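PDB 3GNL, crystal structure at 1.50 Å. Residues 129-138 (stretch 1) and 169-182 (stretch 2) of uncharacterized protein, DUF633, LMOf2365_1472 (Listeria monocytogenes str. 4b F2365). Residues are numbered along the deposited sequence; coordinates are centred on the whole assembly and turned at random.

Stretch 1, residues 129-138: AWQLREWSEQ
Stretch 2 (169-182) TWTKQEIFFGPCLL

Residues 129-138 form a helix that packs across the short helix 172-177, their N-to-C directions 132° apart and their axes 7.9 Å apart at closest approach. Register is set by Trp130 CA to Phe176 CA, 5.1 Å, Arg133 CA to Ile175 CA, 5.2 Å, and Glu137 CA to Thr169 CA, 5.7 Å.

Arg133, buried and pointing toward the partner, covers the most surface. Its extended chain (m, t, t, chi4 88°) carries the guanidinium to the C-terminal end of helix 172-177, where carbonyls lack helical partners: Arg133 NH1 donates to Ile175 O at 3.0 Å, near the guanidinium plane, and a water accepts from NH1 and donates to Phe176 O. Gly178 CA lies over one guanidinium face, 3.3 Å from Arg133 NE. Its phi/psi of 104/125 alone call for glycine, since a CB would jam against the preceding carbonyl O; an ideal Gly178 CB would also come tightly within 3.2 Å of Arg133 NH2.

Ile175 (m, t) is the knob, set among Trp130, Arg133, Glu134 and Glu137. Its branched chain suits the hollow: Ile175 CG2 lies 4.1 Å from Trp130 CB and Ile175 CD1 4.0 Å from Glu137 OE1.

Glu137 (t, t, chi3 90°) reaches the preceding loop, where Glu137 OE2 accepts from Trp170 N at 2.9 Å. Trp170 (m, chi2 126°) adds an indole donor: Trp170 NE1 bonds Ser136 OG at 2.9 Å, at the ring edge. Thr171 (p) then N-caps the helix, Thr171 OG1 accepting from Glu174 N at 3.0 Å.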

# COMPACT_ATOMS: atom_id res chain seq x y z
N ALA A 129 -4.58 -3.11 4.89
CA ALA A 129 -3.53 -2.08 5.02
C ALA A 129 -2.88 -2.19 6.41
O ALA A 129 -1.66 -2.01 6.56
CB ALA A 129 -4.11 -0.69 4.81
N TRP A 130 -3.66 -2.49 7.44
CA TRP A 130 -3.14 -2.58 8.79
C TRP A 130 -1.95 -3.54 8.89
O TRP A 130 -1.08 -3.33 9.76
CB TRP A 130 -4.26 -3.00 9.79
CG TRP A 130 -4.73 -4.42 9.60
CD1 TRP A 130 -5.78 -4.84 8.83
CD2 TRP A 130 -4.16 -5.62 10.18
NE1 TRP A 130 -5.92 -6.20 8.90
CE2 TRP A 130 -4.94 -6.71 9.71
CE3 TRP A 130 -3.09 -5.87 11.05
CZ2 TRP A 130 -4.69 -8.04 10.09
CZ3 TRP A 130 -2.83 -7.17 11.42
CH2 TRP A 130 -3.63 -8.25 10.94
N GLN A 131 -1.88 -4.57 8.05
CA GLN A 131 -0.78 -5.54 8.07
C GLN A 131 0.54 -4.82 7.81
O GLN A 131 1.57 -5.16 8.39
CB GLN A 131 -0.94 -6.59 6.99
CG GLN A 131 -2.04 -7.58 7.21
CD GLN A 131 -1.54 -8.78 7.95
OE1 GLN A 131 -0.42 -8.79 8.46
NE2 GLN A 131 -2.38 -9.82 8.03
N LEU A 132 0.51 -3.83 6.93
CA LEU A 132 1.73 -3.10 6.61
C LEU A 132 2.08 -2.08 7.69
O LEU A 132 3.26 -1.75 7.91
CB LEU A 132 1.57 -2.45 5.24
CG LEU A 132 1.45 -3.46 4.10
CD1 LEU A 132 1.16 -2.73 2.83
CD2 LEU A 132 2.71 -4.34 3.97
N ARG A 133 1.09 -1.56 8.41
CA ARG A 133 1.38 -0.67 9.52
C ARG A 133 1.97 -1.45 10.67
O ARG A 133 2.86 -0.93 11.35
CB ARG A 133 0.14 0.20 9.90
CG ARG A 133 -0.40 0.92 8.68
CD ARG A 133 -1.26 2.08 9.08
NE ARG A 133 -1.96 2.65 7.95
CZ ARG A 133 -3.16 2.26 7.51
NH1 ARG A 133 -3.85 1.31 8.14
NH2 ARG A 133 -3.69 2.85 6.43
N GLU A 134 1.54 -2.71 10.85
CA GLU A 134 2.17 -3.59 11.84
C GLU A 134 3.58 -3.88 11.43
O GLU A 134 4.47 -3.81 12.30
CB GLU A 134 1.39 -4.90 12.03
CG GLU A 134 1.89 -5.64 13.24
CD GLU A 134 0.92 -6.68 13.69
OE1 GLU A 134 0.46 -7.49 12.85
OE2 GLU A 134 0.61 -6.66 14.91
N TRP A 135 3.80 -4.19 10.15
CA TRP A 135 5.15 -4.42 9.66
C TRP A 135 6.01 -3.20 9.95
O TRP A 135 7.18 -3.34 10.35
CB TRP A 135 5.08 -4.71 8.16
CG TRP A 135 6.48 -4.95 7.55
CD1 TRP A 135 7.12 -6.13 7.44
CD2 TRP A 135 7.33 -3.94 7.01
NE1 TRP A 135 8.36 -5.92 6.86
CE2 TRP A 135 8.53 -4.58 6.62
CE3 TRP A 135 7.21 -2.56 6.87
CZ2 TRP A 135 9.61 -3.87 6.03
CZ3 TRP A 135 8.28 -1.85 6.28
CH2 TRP A 135 9.46 -2.53 5.88
N SER A 136 5.48 -2.01 9.74
CA SER A 136 6.25 -0.78 9.97
C SER A 136 6.72 -0.70 11.42
O SER A 136 7.88 -0.36 11.68
CB SER A 136 5.38 0.41 9.53
OG SER A 136 5.35 1.48 10.46
N GLU A 137 5.85 -1.03 12.36
CA GLU A 137 6.22 -1.06 13.75
C GLU A 137 7.25 -2.15 14.04
O GLU A 137 8.24 -1.84 14.72
CB GLU A 137 4.94 -1.35 14.57
CG GLU A 137 5.18 -1.51 16.05
CD GLU A 137 3.88 -1.50 16.80
OE1 GLU A 137 3.32 -2.63 16.98
OE2 GLU A 137 3.43 -0.43 17.26
N GLN A 138 7.05 -3.38 13.56
CA GLN A 138 7.99 -4.51 13.82
C GLN A 138 9.37 -4.26 13.23
O GLN A 138 10.36 -4.74 13.78
CB GLN A 138 7.50 -5.85 13.30
CG GLN A 138 6.35 -6.44 14.08
CD GLN A 138 5.78 -7.64 13.38
OE1 GLN A 138 6.24 -8.03 12.29
NE2 GLN A 138 4.75 -8.25 13.98
N THR A 169 6.62 3.07 17.27
CA THR A 169 5.57 2.52 18.18
C THR A 169 4.24 3.20 17.89
O THR A 169 4.08 4.40 18.13
CB THR A 169 5.95 2.74 19.69
OG1 THR A 169 6.04 4.15 19.96
CG2 THR A 169 7.26 2.04 20.04
N TRP A 170 3.28 2.43 17.37
CA TRP A 170 1.99 3.02 17.01
C TRP A 170 0.96 2.76 18.10
O TRP A 170 1.18 1.95 18.95
CB TRP A 170 1.48 2.34 15.72
CG TRP A 170 2.35 2.59 14.49
CD1 TRP A 170 2.88 1.64 13.68
CD2 TRP A 170 2.83 3.87 14.01
NE1 TRP A 170 3.63 2.24 12.68
CE2 TRP A 170 3.63 3.59 12.86
CE3 TRP A 170 2.66 5.21 14.42
CZ2 TRP A 170 4.26 4.62 12.12
CZ3 TRP A 170 3.29 6.24 13.65
CH2 TRP A 170 4.08 5.91 12.51
N THR A 171 -0.15 3.48 18.05
CA THR A 171 -1.32 3.03 18.82
C THR A 171 -2.11 2.05 17.93
O THR A 171 -1.94 2.01 16.70
CB THR A 171 -2.22 4.16 19.17
OG1 THR A 171 -2.75 4.76 17.96
CG2 THR A 171 -1.53 5.22 19.98
N LYS A 172 -3.07 1.35 18.51
CA LYS A 172 -3.86 0.42 17.71
C LYS A 172 -4.70 1.20 16.69
O LYS A 172 -4.93 0.70 15.58
CB LYS A 172 -4.72 -0.50 18.60
CG LYS A 172 -5.69 0.18 19.48
CD LYS A 172 -6.40 -0.83 20.46
CE LYS A 172 -7.38 -0.03 21.40
NZ LYS A 172 -8.53 -0.83 22.02
N GLN A 173 -5.13 2.41 17.04
CA GLN A 173 -5.87 3.25 16.10
C GLN A 173 -4.98 3.63 14.93
O GLN A 173 -5.39 3.60 13.76
CB GLN A 173 -6.41 4.52 16.76
CG GLN A 173 -7.49 4.27 17.83
CD GLN A 173 -6.95 3.99 19.23
OE1 GLN A 173 -5.76 3.67 19.45
NE2 GLN A 173 -7.84 4.11 20.22
N GLU A 174 -3.72 4.00 15.21
CA GLU A 174 -2.81 4.35 14.11
C GLU A 174 -2.58 3.15 13.20
O GLU A 174 -2.49 3.30 11.97
CB GLU A 174 -1.50 4.91 14.68
CG GLU A 174 -1.69 6.25 15.33
CD GLU A 174 -0.43 6.76 16.03
OE1 GLU A 174 0.25 5.96 16.68
OE2 GLU A 174 -0.15 7.97 15.88
N ILE A 175 -2.43 1.94 13.74
CA ILE A 175 -2.29 0.75 12.89
C ILE A 175 -3.55 0.50 12.02
O ILE A 175 -3.45 0.16 10.84
CB ILE A 175 -1.91 -0.47 13.73
CG1 ILE A 175 -0.40 -0.38 14.03
CG2 ILE A 175 -2.15 -1.79 13.05
CD1 ILE A 175 0.04 -1.33 15.08
N PHE A 176 -4.73 0.61 12.62
CA PHE A 176 -5.97 0.25 11.92
C PHE A 176 -6.35 1.30 10.90
O PHE A 176 -6.87 0.92 9.84
CB PHE A 176 -7.08 0.14 12.98
CG PHE A 176 -8.35 -0.54 12.55
CD1 PHE A 176 -8.57 -1.88 12.87
CD2 PHE A 176 -9.35 0.19 11.92
CE1 PHE A 176 -9.78 -2.53 12.51
CE2 PHE A 176 -10.59 -0.45 11.58
CZ PHE A 176 -10.77 -1.79 11.87
N PHE A 177 -6.12 2.57 11.19
CA PHE A 177 -6.62 3.70 10.41
C PHE A 177 -5.57 4.48 9.61
O PHE A 177 -5.90 5.16 8.61
CB PHE A 177 -7.40 4.67 11.27
CG PHE A 177 -8.61 4.05 11.92
CD1 PHE A 177 -9.72 3.74 11.14
CD2 PHE A 177 -8.62 3.78 13.29
CE1 PHE A 177 -10.87 3.17 11.71
CE2 PHE A 177 -9.74 3.21 13.89
CZ PHE A 177 -10.87 2.89 13.11
N GLY A 178 -4.35 4.44 10.14
CA GLY A 178 -3.26 5.21 9.54
C GLY A 178 -2.97 6.43 10.39
O GLY A 178 -3.84 7.28 10.60
N PRO A 179 -1.71 6.60 10.82
CA PRO A 179 -1.42 7.76 11.65
C PRO A 179 -1.61 9.12 10.97
O PRO A 179 -2.01 10.06 11.63
CB PRO A 179 0.05 7.55 12.07
CG PRO A 179 0.62 6.75 10.90
CD PRO A 179 -0.53 5.78 10.53
N CYS A 180 -1.33 9.21 9.68
CA CYS A 180 -1.54 10.45 8.95
C CYS A 180 -3.00 10.61 8.59
O CYS A 180 -3.55 11.71 8.69
CB CYS A 180 -0.67 10.49 7.67
SG CYS A 180 1.14 10.16 7.96
N LEU A 181 -3.64 9.51 8.18
CA LEU A 181 -5.02 9.57 7.77
C LEU A 181 -5.93 9.96 8.93
O LEU A 181 -6.91 10.70 8.76
CB LEU A 181 -5.50 8.22 7.20
CG LEU A 181 -4.76 7.76 5.92
CD1 LEU A 181 -5.33 6.40 5.50
CD2 LEU A 181 -4.86 8.74 4.78
N LEU A 182 -5.59 9.48 10.12
CA LEU A 182 -6.50 9.84 11.21
C LEU A 182 -6.34 11.27 11.73
O LEU A 182 -7.26 11.80 12.33
CB LEU A 182 -6.49 8.78 12.32
CG LEU A 182 -5.28 8.68 13.21
CD1 LEU A 182 -5.38 9.71 14.37
CD2 LEU A 182 -5.24 7.27 13.76
O HOH W 1 -6.52 0.89 7.13